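DNA polymerase III subunit beta (Deinococcus radiodurans, PDB 4TRT) probably tethers DNA polymerases and other proteins to DNA and makes them processive, forming a ring-shaped head-to-tail homodimer around the DNA. Local coordinates at residues A[244-249]-A[332-337]. Residues are numbered along the deposited sequence; the frame is centred on the assembly and turned at random.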
# COMPACT_ATOMS: atom_id res chain seq x y z
N LYS A 244 31.13 -18.49 21.83
CA LYS A 244 31.57 -17.93 23.11
C LYS A 244 33.00 -17.40 23.06
O LYS A 244 33.40 -16.70 23.99
CB LYS A 244 31.44 -18.93 24.26
CG LYS A 244 30.05 -19.08 24.84
CD LYS A 244 29.09 -19.73 23.85
CE LYS A 244 27.76 -20.13 24.50
NZ LYS A 244 27.19 -21.32 23.80
N ASP A 245 33.76 -17.71 22.01
CA ASP A 245 35.14 -17.21 21.89
C ASP A 245 35.17 -15.97 20.98
O ASP A 245 35.46 -16.06 19.79
CB ASP A 245 36.06 -18.32 21.37
CG ASP A 245 37.53 -17.92 21.38
OD1 ASP A 245 37.86 -16.78 21.77
OD2 ASP A 245 38.38 -18.75 20.99
N ILE A 246 34.89 -14.81 21.56
CA ILE A 246 34.76 -13.56 20.82
C ILE A 246 36.12 -12.89 20.71
O ILE A 246 36.80 -12.71 21.73
CB ILE A 246 33.74 -12.64 21.51
CG1 ILE A 246 32.38 -13.34 21.60
CG2 ILE A 246 33.60 -11.31 20.77
CD1 ILE A 246 31.81 -13.82 20.25
N LYS A 247 36.51 -12.52 19.49
CA LYS A 247 37.84 -11.93 19.19
C LYS A 247 37.77 -10.43 18.91
O LYS A 247 38.78 -9.74 18.96
CB LYS A 247 38.44 -12.59 17.93
CG LYS A 247 38.66 -14.09 17.97
CD LYS A 247 39.61 -14.49 19.07
CE LYS A 247 39.93 -15.98 19.03
NZ LYS A 247 40.31 -16.42 20.41
N LEU A 248 36.60 -9.94 18.52
CA LEU A 248 36.44 -8.57 18.09
C LEU A 248 35.02 -8.09 18.41
O LEU A 248 34.05 -8.80 18.13
CB LEU A 248 36.73 -8.44 16.59
CG LEU A 248 36.56 -7.10 15.88
CD1 LEU A 248 37.52 -6.03 16.41
CD2 LEU A 248 36.74 -7.30 14.38
N GLN A 249 34.93 -6.89 18.98
CA GLN A 249 33.67 -6.27 19.38
C GLN A 249 33.62 -4.92 18.71
O GLN A 249 34.59 -4.18 18.76
CB GLN A 249 33.64 -6.10 20.90
CG GLN A 249 32.39 -5.40 21.43
CD GLN A 249 32.50 -5.15 22.93
OE1 GLN A 249 32.71 -6.09 23.69
NE2 GLN A 249 32.41 -3.87 23.34
N GLU A 332 25.84 -3.76 19.13
CA GLU A 332 27.08 -4.40 19.51
C GLU A 332 27.23 -5.62 18.61
O GLU A 332 26.34 -6.47 18.56
CB GLU A 332 26.99 -4.85 20.97
CG GLU A 332 28.21 -4.58 21.81
CD GLU A 332 27.91 -4.82 23.30
OE1 GLU A 332 27.64 -5.97 23.66
OE2 GLU A 332 27.91 -3.86 24.10
N LEU A 333 28.32 -5.70 17.87
CA LEU A 333 28.59 -6.84 16.98
C LEU A 333 29.78 -7.59 17.56
O LEU A 333 30.85 -7.00 17.73
CB LEU A 333 28.93 -6.36 15.55
CG LEU A 333 28.10 -5.20 14.98
CD1 LEU A 333 28.62 -4.83 13.60
CD2 LEU A 333 26.61 -5.56 14.97
N LEU A 334 29.59 -8.87 17.85
CA LEU A 334 30.61 -9.69 18.45
C LEU A 334 31.00 -10.79 17.46
O LEU A 334 30.18 -11.63 17.09
CB LEU A 334 30.08 -10.32 19.72
CG LEU A 334 29.46 -9.41 20.78
CD1 LEU A 334 28.88 -10.30 21.89
CD2 LEU A 334 30.48 -8.45 21.35
N PHE A 335 32.27 -10.78 17.05
CA PHE A 335 32.78 -11.67 16.02
C PHE A 335 33.71 -12.71 16.62
O PHE A 335 34.57 -12.38 17.45
CB PHE A 335 33.53 -10.87 14.97
CG PHE A 335 32.70 -9.86 14.27
CD1 PHE A 335 31.68 -10.25 13.42
CD2 PHE A 335 32.93 -8.50 14.48
CE1 PHE A 335 30.91 -9.30 12.76
CE2 PHE A 335 32.16 -7.55 13.83
CZ PHE A 335 31.15 -7.96 12.97
N SER A 336 33.52 -13.97 16.23
CA SER A 336 34.36 -15.04 16.72
C SER A 336 35.48 -15.37 15.73
O SER A 336 36.36 -16.14 16.06
CB SER A 336 33.53 -16.29 17.04
OG SER A 336 32.93 -16.84 15.88
N GLY A 337 35.44 -14.79 14.53
CA GLY A 337 36.39 -15.15 13.47
C GLY A 337 35.81 -14.84 12.09
O GLY A 337 34.59 -14.65 11.94
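A classic beta bulge, in which Lys247 and Leu248 both face Phe335, stands at the start of the antiparallel pairing of strands 248-253 and 330-335 in the C-terminal domain of this ring-forming subunit. The carbonyl oxygen of Phe335 takes two N-H groups. Lys247 N lies 2.8 Å from Phe335 O, nearly along the C=O axis, while Leu248 N gives it a second, weak bond. In return, Phe335 N binds Leu248 O at 2.9 Å, with an almost straight N-H...O angle of 174°. Leu248 and Phe335 lie side by side on one face of the sheet, with Leu248 CD2 4.0 Å from Phe335 CD2. Met311 of strand 310-316 packs against both side chains. On the other face Leu334 touches Gln249, and the loop residue Ile246 reaches its CB. Leu334 CB meets Ile246 CG2 at 3.8 Å, and Leu334 CD2 lies 3.6 Å from Gln249 CG. The Gln249 chain is extended and runs alongside Leu334. Before the bulge, Asp245 O touches Ser336 CB. Ser336 OG is hydrogen-bonded to Pro341 O and Ser340 OG. The Lys247 side chain passes Ser336 O at its CG and bends at chi2 (-61°). It ends in a salt bridge to Asp245. An alanine in place of Lys247 would probably leave the Asp245 carboxylate without this charged mate and freer to turn. Lys247 NZ meets Asp245 OD1 on its syn side at 2.8 Å, 25° out of the carboxylate plane.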